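PDB 7BOR: probable enoyl-CoA hydratase/isomerase from Pseudomonas aeruginosa, which binds coenzyme A and probably isomerises enoyl-CoA thioesters, moving a double bond from the delta-3 to the delta-2 position. Local coordinates for residues G133-F138 with D227-R232; M31-A36 with D78-R83; V48-I53 with R194-A199. One frame throughout, in Å; residues are numbered along the deposited sequence.

How the interactions relate
Three contacts illustrate how a crotonase fold is stitched together by segments far apart in sequence. From the N terminus, helix 29-44 supplies the first segment of interaction 2, and strand 50-54, next along the chain, the first of interaction 3. The start of helix 80-90 then closes interaction 2, a loop of some forty residues beside the CoA-binding residue Asn64. Residues 133-138 open interaction 1. The end of helix 182-196 closes interaction 3, and helix 200-233, which follows it, closes interaction 1. Interaction 3 therefore crosses both others, whereas 2 and 1 follow in series. Centres of 1 and 3 lie about 34 Å apart, on opposite sides of the chain's centre.

Interaction 1: residues G133-F138 with D227-R232; sequences GLTPEF and DIFSTR
Phe229 lays the CD1-CE1 side of its ring against the side chains of Leu134 and Glu137 and the carbonyl oxygen of Thr135. The oxygen of Thr135 meets this ring at its edge, in the ring plane, with O 3.2 Å from CD1 of Phe229. Around it Leu134 CB stands 3.9 Å from Phe229 CE1 and Glu137 CB 4.0 Å from the same atom, both approaching obliquely. CG of Phe229 is anti to its backbone N (chi1 -163°), and the ring beyond it reaches the loop through CD1 and CE1. The carboxylate of Glu137 leads away to Thr109.

One turn later, Arg232 answers with polar chemistry. Its NE donates to the carbonyl oxygen of Gly133 at 2.6 Å, a short and nearly straight bond with an N-H...O angle of 162°. The oxygen lies in the guanidinium plane, whereas NE sits above the carbonyl plane. NH2 adds a weak second bond to the same oxygen, and the guanidinium also forms a salt bridge with Glu237. Thr135 braces the aliphatic part of the arginine from the side: its CG2 is 3.5 Å from Arg232 CD, the two side chains crossing at about a right angle.

The side chain of Leu134 lies about 4 Å from the bound coenzyme A, so this junction between the loop before helix 140-148 and the long helix 200-233 borders the ligand pocket. Its chemistry implies a division of labour: the phenylalanine edge takes one carbonyl oxygen, with aliphatic groups of Leu134 and Glu137 around it, while the charged arginine binds the Gly133 oxygen and would be expected to polarise that carbonyl.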
loop_
_atom_site.group_PDB
_atom_site.type_symbol
_atom_site.label_atom_id
_atom_site.label_comp_id
_atom_site.label_asym_id
_atom_site.label_seq_id
_atom_site.Cartn_x
_atom_site.Cartn_y
_atom_site.Cartn_z
ATOM N N GLY A 133 -8.038 5.068 -17.226
ATOM C CA GLY A 133 -7.212 5.952 -18.018
ATOM C C GLY A 133 -5.947 6.398 -17.336
ATOM O O GLY A 133 -5.336 7.387 -17.754
ATOM N N LEU A 134 -5.501 5.653 -16.334
ATOM C CA LEU A 134 -4.316 5.970 -15.577
ATOM C C LEU A 134 -3.231 4.928 -15.843
ATOM O O LEU A 134 -3.405 4.011 -16.637
ATOM C CB LEU A 134 -4.684 6.090 -14.097
ATOM C CG LEU A 134 -5.702 7.215 -13.807
ATOM C CD1 LEU A 134 -6.267 7.120 -12.384
ATOM C CD2 LEU A 134 -5.068 8.582 -14.028
ATOM N N THR A 135 -2.120 5.061 -15.139
ATOM C CA THR A 135 -0.929 4.263 -15.401
ATOM C C THR A 135 -0.362 3.787 -14.057
ATOM O O THR A 135 -0.830 4.210 -12.990
ATOM C CB THR A 135 0.105 5.086 -16.185
ATOM O OG1 THR A 135 0.187 6.393 -15.608
ATOM C CG2 THR A 135 -0.265 5.191 -17.642
ATOM N N PRO A 136 0.646 2.908 -14.060
ATOM C CA PRO A 136 1.132 2.350 -12.795
ATOM C C PRO A 136 1.740 3.398 -11.878
ATOM O O PRO A 136 2.324 4.397 -12.316
ATOM C CB PRO A 136 2.196 1.324 -13.216
ATOM C CG PRO A 136 1.912 1.047 -14.671
ATOM C CD PRO A 136 1.320 2.341 -15.224
ATOM N N GLU A 137 1.699 3.088 -10.584
ATOM C CA GLU A 137 2.076 4.010 -9.518
ATOM C C GLU A 137 2.817 3.224 -8.439
ATOM O O GLU A 137 2.886 1.975 -8.475
ATOM C CB GLU A 137 0.787 4.749 -9.099
ATOM C CG GLU A 137 0.576 4.993 -7.705
ATOM C CD GLU A 137 0.051 3.800 -6.990
ATOM O OE1 GLU A 137 0.360 2.658 -7.404
ATOM O OE2 GLU A 137 -0.633 4.037 -5.978
ATOM N N PHE A 138 3.476 3.988 -7.546
ATOM C CA PHE A 138 4.242 3.491 -6.391
ATOM C C PHE A 138 5.354 2.489 -6.795
ATOM O O PHE A 138 5.764 1.620 -6.013
ATOM C CB PHE A 138 3.275 2.905 -5.350
ATOM C CG PHE A 138 3.700 3.110 -3.892
ATOM C CD1 PHE A 138 4.980 3.517 -3.563
ATOM C CD2 PHE A 138 2.810 2.873 -2.871
ATOM C CE1 PHE A 138 5.344 3.673 -2.263
ATOM C CE2 PHE A 138 3.183 3.043 -1.568
ATOM C CZ PHE A 138 4.419 3.414 -1.261
ATOM N N ASP A 227 4.925 11.661 -12.703
ATOM C CA ASP A 227 4.737 12.707 -13.708
ATOM C C ASP A 227 3.726 12.257 -14.757
ATOM O O ASP A 227 2.764 12.979 -15.050
ATOM C CB ASP A 227 6.085 13.080 -14.358
ATOM C CG ASP A 227 6.981 13.972 -13.444
ATOM O OD1 ASP A 227 6.489 14.898 -12.732
ATOM O OD2 ASP A 227 8.214 13.740 -13.448
ATOM N N ILE A 228 3.897 11.036 -15.298
ATOM C CA ILE A 228 2.883 10.465 -16.188
ATOM C C ILE A 228 1.511 10.459 -15.516
ATOM O O ILE A 228 0.513 10.860 -16.119
ATOM C CB ILE A 228 3.281 9.050 -16.646
ATOM C CG1 ILE A 228 4.711 9.035 -17.236
ATOM C CG2 ILE A 228 2.252 8.518 -17.661
ATOM C CD1 ILE A 228 4.876 9.761 -18.575
ATOM N N PHE A 229 1.442 9.994 -14.260
ATOM C CA PHE A 229 0.164 9.813 -13.568
ATOM C C PHE A 229 -0.530 11.150 -13.346
ATOM O O PHE A 229 -1.751 11.291 -13.535
ATOM C CB PHE A 229 0.423 9.153 -12.207
ATOM C CG PHE A 229 -0.790 8.545 -11.547
ATOM C CD1 PHE A 229 -1.109 7.194 -11.744
ATOM C CD2 PHE A 229 -1.547 9.273 -10.644
ATOM C CE1 PHE A 229 -2.185 6.635 -11.088
ATOM C CE2 PHE A 229 -2.626 8.704 -9.988
ATOM C CZ PHE A 229 -2.948 7.403 -10.222
ATOM N N SER A 230 0.232 12.114 -12.841
ATOM C CA SER A 230 -0.286 13.456 -12.647
ATOM C C SER A 230 -0.804 14.031 -13.961
ATOM O O SER A 230 -1.901 14.589 -14.024
ATOM C CB SER A 230 0.828 14.322 -12.049
ATOM O OG SER A 230 0.348 15.639 -11.867
ATOM N N THR A 231 -0.046 13.877 -15.034
ATOM C CA THR A 231 -0.524 14.419 -16.297
ATOM C C THR A 231 -1.832 13.750 -16.702
ATOM O O THR A 231 -2.791 14.428 -17.112
ATOM C CB THR A 231 0.533 14.242 -17.379
ATOM O OG1 THR A 231 1.683 15.016 -17.037
ATOM C CG2 THR A 231 -0.002 14.693 -18.753
ATOM N N ARG A 232 -1.902 12.414 -16.555
ATOM C CA ARG A 232 -3.082 11.686 -17.017
ATOM C C ARG A 232 -4.289 12.025 -16.185
ATOM O O ARG A 232 -5.418 11.973 -16.694
ATOM C CB ARG A 232 -2.836 10.177 -17.009
ATOM C CG ARG A 232 -1.805 9.754 -18.058
ATOM C CD ARG A 232 -1.816 8.253 -18.275
ATOM N NE ARG A 232 -3.090 7.925 -18.888
ATOM C CZ ARG A 232 -3.261 7.799 -20.188
ATOM N NH1 ARG A 232 -2.216 7.889 -20.992
ATOM N NH2 ARG A 232 -4.456 7.533 -20.670
#

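Interaction 2: residues M31-A36 with D78-R83; sequences MYSRMA and DSPVGR
Tyr32, Pro80 and Val81 carry most of the surface buried where helix 29-44 meets the first turn of helix 80-90. The tyrosine ring lies over Val81: CG2 of the valine sits 3.7 Å from the ring centroid and 24° off the ring normal, a CH-pi contact over one face. It is offset toward the hydroxyl-bearing end, with CG2 only 3.4 Å from Tyr32 CZ, and the two side chains run side by side, pointing the same way. CG2, anti to the backbone N of Val81, is the branch that reaches the ring. At the root of the ring, Tyr32 CB packs on Pro80, 3.9 Å from its CB and 3.6 Å from its carbonyl oxygen.

The two helices belong to the crotonase fold, and their junction lies beside the CoA site, since the hydroxyl of Tyr32 is hydrogen-bonded to OD1 of Asn64, a CoA-binding residue. Tyr32 is thus a second-shell residue behind Asn64, and Val81 packs on its ring one step further out; Ile106 of helix 106-109 touches both Tyr32 and Val81.

Pro80 is the first residue of its helix, directly after the N-cap Ser79, and presents CB to the facing helix. This CB rests 3.5 Å from Ser33 OG, an oxygen that also bonds to the main-chain oxygen of Arg29. A water links the helices at this margin: it lies 2.6 Å from Ser33 OG and accepts a hydrogen bond from Arg83 NE at 2.8 Å. The Arg83 guanidinium folds back over its own helix start, one face covering Ser79 O. A turn beyond Tyr32, Ala36 CB approaches the carbonyl oxygen of Arg83 at 3.8 Å.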
loop_
_atom_site.group_PDB
_atom_site.type_symbol
_atom_site.label_atom_id
_atom_site.label_comp_id
_atom_site.label_asym_id
_atom_site.label_seq_id
_atom_site.Cartn_x
_atom_site.Cartn_y
_atom_site.Cartn_z
ATOM N N MET A 31 -6.164 11.319 5.315
ATOM C CA MET A 31 -5.703 9.997 5.728
ATOM C C MET A 31 -4.263 9.788 5.337
ATOM O O MET A 31 -3.451 9.339 6.156
ATOM C CB MET A 31 -6.605 8.938 5.122
ATOM C CG MET A 31 -7.980 8.923 5.781
ATOM S SD MET A 31 -9.188 8.158 4.732
ATOM C CE MET A 31 -8.798 6.417 5.050
ATOM N N TYR A 32 -3.904 10.179 4.111
ATOM C CA TYR A 32 -2.520 10.068 3.698
ATOM C C TYR A 32 -1.614 10.870 4.617
ATOM O O TYR A 32 -0.474 10.467 4.906
ATOM C CB TYR A 32 -2.367 10.578 2.272
ATOM C CG TYR A 32 -2.881 9.691 1.191
ATOM C CD1 TYR A 32 -2.363 8.424 1.031
ATOM C CD2 TYR A 32 -3.811 10.141 0.270
ATOM C CE1 TYR A 32 -2.782 7.596 -0.003
ATOM C CE2 TYR A 32 -4.238 9.317 -0.764
ATOM C CZ TYR A 32 -3.705 8.032 -0.882
ATOM O OH TYR A 32 -4.068 7.190 -1.888
ATOM N N SER A 33 -2.070 12.072 5.000
ATOM C CA SER A 33 -1.260 12.944 5.842
ATOM C C SER A 33 -1.074 12.338 7.228
ATOM O O SER A 33 0.049 12.329 7.747
ATOM C CB SER A 33 -1.904 14.340 5.902
ATOM O OG SER A 33 -1.706 15.025 4.663
ATOM N N ARG A 34 -2.145 11.784 7.813
ATOM C CA ARG A 34 -2.029 11.159 9.129
ATOM C C ARG A 34 -1.071 9.975 9.071
ATOM O O ARG A 34 -0.213 9.818 9.950
ATOM C CB ARG A 34 -3.412 10.746 9.650
ATOM C CG ARG A 34 -3.405 10.026 11.027
ATOM C CD ARG A 34 -3.827 10.913 12.171
ATOM N NE ARG A 34 -3.191 10.544 13.439
ATOM C CZ ARG A 34 -1.879 10.636 13.672
ATOM N NH1 ARG A 34 -1.353 10.298 14.852
ATOM N NH2 ARG A 34 -1.076 11.034 12.703
ATOM N N MET A 35 -1.153 9.163 8.010
ATOM C CA MET A 35 -0.270 8.001 7.921
ATOM C C MET A 35 1.166 8.427 7.686
ATOM O O MET A 35 2.095 7.864 8.282
ATOM C CB MET A 35 -0.759 7.049 6.828
ATOM C CG MET A 35 -1.899 6.164 7.315
ATOM S SD MET A 35 -2.250 4.853 6.135
ATOM C CE MET A 35 -3.311 5.760 4.984
ATOM N N ALA A 36 1.380 9.443 6.859
ATOM C CA ALA A 36 2.748 9.875 6.620
ATOM C C ALA A 36 3.411 10.368 7.905
ATOM O O ALA A 36 4.586 10.078 8.159
ATOM C CB ALA A 36 2.792 10.957 5.545
ATOM N N ASP A 78 4.652 16.230 -4.725
ATOM C CA ASP A 78 4.396 17.203 -3.669
ATOM C C ASP A 78 2.892 17.200 -3.423
ATOM O O ASP A 78 2.140 17.950 -4.035
ATOM C CB ASP A 78 4.973 18.563 -4.080
ATOM C CG ASP A 78 6.498 18.486 -4.318
ATOM O OD1 ASP A 78 7.229 18.296 -3.308
ATOM O OD2 ASP A 78 6.947 18.549 -5.499
ATOM N N SER A 79 2.469 16.312 -2.527
ATOM C CA SER A 79 1.076 16.052 -2.195
ATOM C C SER A 79 1.051 15.137 -0.976
ATOM O O SER A 79 2.064 14.506 -0.649
ATOM C CB SER A 79 0.327 15.375 -3.360
ATOM O OG SER A 79 1.008 14.202 -3.834
ATOM N N PRO A 80 -0.095 15.038 -0.308
ATOM C CA PRO A 80 -0.228 14.047 0.770
ATOM C C PRO A 80 0.017 12.614 0.306
ATOM O O PRO A 80 0.744 11.876 0.984
ATOM C CB PRO A 80 -1.670 14.257 1.264
ATOM C CG PRO A 80 -2.007 15.714 0.839
ATOM C CD PRO A 80 -1.292 15.882 -0.460
ATOM N N VAL A 81 -0.511 12.201 -0.848
ATOM C CA VAL A 81 -0.235 10.831 -1.283
ATOM C C VAL A 81 1.263 10.639 -1.534
ATOM O O VAL A 81 1.861 9.646 -1.104
ATOM C CB VAL A 81 -1.101 10.447 -2.506
ATOM C CG1 VAL A 81 -0.743 11.236 -3.716
ATOM C CG2 VAL A 81 -0.971 8.920 -2.788
ATOM N N GLY A 82 1.908 11.616 -2.159
ATOM C CA GLY A 82 3.334 11.518 -2.372
ATOM C C GLY A 82 4.122 11.432 -1.082
ATOM O O GLY A 82 5.136 10.728 -1.010
ATOM N N ARG A 83 3.680 12.150 -0.048
ATOM C CA ARG A 83 4.371 12.101 1.240
ATOM C C ARG A 83 4.127 10.764 1.931
ATOM O O ARG A 83 5.039 10.221 2.580
ATOM C CB ARG A 83 3.921 13.263 2.135
ATOM C CG ARG A 83 4.469 14.619 1.663
ATOM C CD ARG A 83 4.131 15.808 2.597
ATOM N NE ARG A 83 2.741 16.246 2.570
ATOM C CZ ARG A 83 2.246 17.087 1.671
ATOM N NH1 ARG A 83 3.031 17.557 0.729
ATOM N NH2 ARG A 83 0.974 17.467 1.728
HETATM O O HOH W 1 0.658 16.106 4.406
#

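Interaction 3: residues V48-I53 with R194-A199; sequences VRVVLI and RFLHLA
This is a surface contact at the margin of the fold, where the beginning of strand 50-54 meets the C-terminal end of helix 182-196 and the turn leading into helix 200-233. Arg49, just ahead of the strand, dominates it. The chain of this arginine is bent at chi2 and chi3, and its guanidinium lies at the main-chain oxygens of Phe195 and Leu198. NH1 donates to the carbonyl oxygen of Leu198 at 3.0 Å; the donor lies in the carbonyl plane, but the N-H...O angle is a modest 132° and the oxygen is tilted from the guanidinium plane. Arg49 NH1 is also 3.0 Å from Phe195 O, and carbonyls near the C-terminal part of a helix would be expected to suit a positive charge.

The aliphatic part of the arginine is put to use as well. Its CB lies 3.4 Å from Leu196 CD2, as the two side chains slide past each other in opposite directions. Next door, Val50 extends CG2 to within 3.6 Å of Phe195 CB, the side chains crossing at about a right angle. Pro94 touches both Val50 and Phe195, and Ala192 of the same helix also packs on Val50.

Along their backbones, Arg49 and Val50 pair with Gly12 of the adjoining hairpin. The contact joins the start of strand 50-54, an inner strand of the mixed sheet, to the helix preceding helix 200-233, as in the crotonase fold, whose sheets are flanked by helices.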
loop_
_atom_site.group_PDB
_atom_site.type_symbol
_atom_site.label_atom_id
_atom_site.label_comp_id
_atom_site.label_asym_id
_atom_site.label_seq_id
_atom_site.Cartn_x
_atom_site.Cartn_y
_atom_site.Cartn_z
ATOM N N VAL A 48 9.067 2.271 19.314
ATOM C CA VAL A 48 8.348 1.570 18.256
ATOM C C VAL A 48 9.333 0.697 17.481
ATOM O O VAL A 48 10.348 1.179 16.957
ATOM C CB VAL A 48 7.593 2.528 17.326
ATOM C CG1 VAL A 48 6.774 1.718 16.333
ATOM C CG2 VAL A 48 6.654 3.407 18.114
ATOM N N ARG A 49 9.001 -0.596 17.426
ATOM C CA ARG A 49 9.778 -1.638 16.771
ATOM C C ARG A 49 9.163 -2.095 15.455
ATOM O O ARG A 49 9.901 -2.426 14.526
ATOM C CB ARG A 49 9.912 -2.845 17.717
ATOM C CG ARG A 49 10.736 -2.530 18.972
ATOM C CD ARG A 49 11.910 -3.503 19.119
ATOM N NE ARG A 49 12.437 -3.920 17.815
ATOM C CZ ARG A 49 12.903 -5.141 17.550
ATOM N NH1 ARG A 49 12.933 -6.060 18.511
ATOM N NH2 ARG A 49 13.344 -5.445 16.323
ATOM N N VAL A 50 7.841 -2.077 15.346
ATOM C CA VAL A 50 7.136 -2.621 14.190
ATOM C C VAL A 50 5.870 -1.804 13.946
ATOM O O VAL A 50 5.166 -1.421 14.890
ATOM C CB VAL A 50 6.794 -4.112 14.407
ATOM C CG1 VAL A 50 6.083 -4.693 13.204
ATOM C CG2 VAL A 50 8.065 -4.916 14.723
ATOM N N VAL A 51 5.554 -1.581 12.664
ATOM C CA VAL A 51 4.272 -1.012 12.276
ATOM C C VAL A 51 3.429 -2.068 11.583
ATOM O O VAL A 51 3.919 -2.804 10.718
ATOM C CB VAL A 51 4.461 0.226 11.374
ATOM C CG1 VAL A 51 3.116 0.636 10.718
ATOM C CG2 VAL A 51 5.071 1.382 12.180
ATOM N N LEU A 52 2.143 -2.087 11.923
ATOM C CA LEU A 52 1.141 -2.888 11.253
ATOM C C LEU A 52 0.116 -1.989 10.560
ATOM O O LEU A 52 -0.411 -1.048 11.169
ATOM C CB LEU A 52 0.476 -3.801 12.275
ATOM C CG LEU A 52 -0.342 -4.951 11.747
ATOM C CD1 LEU A 52 -0.201 -6.087 12.759
ATOM C CD2 LEU A 52 -1.741 -4.477 11.608
ATOM N N ILE A 53 -0.207 -2.303 9.308
ATOM C CA ILE A 53 -1.233 -1.561 8.574
ATOM C C ILE A 53 -2.390 -2.484 8.256
ATOM O O ILE A 53 -2.184 -3.574 7.711
ATOM C CB ILE A 53 -0.693 -0.967 7.264
ATOM C CG1 ILE A 53 0.475 -0.052 7.515
ATOM C CG2 ILE A 53 -1.744 -0.096 6.566
ATOM C CD1 ILE A 53 1.136 0.462 6.251
ATOM N N ARG A 194 7.248 -11.683 16.658
ATOM C CA ARG A 194 8.502 -12.372 16.372
ATOM C C ARG A 194 9.630 -11.370 16.196
ATOM O O ARG A 194 10.766 -11.624 16.630
ATOM C CB ARG A 194 8.376 -13.246 15.124
ATOM C CG ARG A 194 7.305 -14.320 15.185
ATOM C CD ARG A 194 7.293 -15.156 13.869
ATOM N NE ARG A 194 8.632 -15.660 13.520
ATOM C CZ ARG A 194 8.872 -16.543 12.547
ATOM N NH1 ARG A 194 7.860 -17.003 11.822
ATOM N NH2 ARG A 194 10.114 -16.963 12.292
ATOM N N PHE A 195 9.335 -10.227 15.544
ATOM C CA PHE A 195 10.354 -9.205 15.317
ATOM C C PHE A 195 10.854 -8.665 16.651
ATOM O O PHE A 195 12.054 -8.419 16.824
ATOM C CB PHE A 195 9.813 -8.044 14.450
ATOM C CG PHE A 195 9.943 -8.263 12.947
ATOM C CD1 PHE A 195 11.184 -8.493 12.350
ATOM C CD2 PHE A 195 8.795 -8.273 12.129
ATOM C CE1 PHE A 195 11.278 -8.733 10.945
ATOM C CE2 PHE A 195 8.886 -8.491 10.751
ATOM C CZ PHE A 195 10.114 -8.743 10.161
ATOM N N LEU A 196 9.944 -8.515 17.615
ATOM C CA LEU A 196 10.315 -8.078 18.962
ATOM C C LEU A 196 11.380 -8.956 19.614
ATOM O O LEU A 196 12.123 -8.473 20.472
ATOM C CB LEU A 196 9.077 -8.046 19.850
ATOM C CG LEU A 196 8.044 -7.099 19.232
ATOM C CD1 LEU A 196 6.820 -6.961 20.113
ATOM C CD2 LEU A 196 8.637 -5.727 18.917
ATOM N N HIS A 197 11.493 -10.227 19.232
ATOM C CA HIS A 197 12.506 -11.091 19.838
ATOM C C HIS A 197 13.890 -10.953 19.223
ATOM O O HIS A 197 14.833 -11.554 19.745
ATOM C CB HIS A 197 12.113 -12.556 19.722
ATOM C CG HIS A 197 10.846 -12.878 20.422
ATOM N ND1 HIS A 197 10.415 -12.162 21.516
ATOM C CD2 HIS A 197 9.902 -13.819 20.185
ATOM C CE1 HIS A 197 9.266 -12.656 21.936
ATOM N NE2 HIS A 197 8.940 -13.672 21.154
ATOM N N LEU A 198 14.031 -10.218 18.123
ATOM C CA LEU A 198 15.287 -10.097 17.403
ATOM C C LEU A 198 15.966 -8.769 17.732
ATOM O O LEU A 198 15.333 -7.806 18.187
ATOM C CB LEU A 198 15.039 -10.213 15.893
ATOM C CG LEU A 198 14.319 -11.484 15.432
ATOM C CD1 LEU A 198 13.962 -11.408 13.950
ATOM C CD2 LEU A 198 15.125 -12.720 15.673
ATOM N N ALA A 199 17.268 -8.727 17.479
ATOM C CA ALA A 199 18.061 -7.520 17.704
ATOM C C ALA A 199 17.558 -6.387 16.815
ATOM O O ALA A 199 17.563 -6.533 15.578
ATOM C CB ALA A 199 19.530 -7.812 17.416
#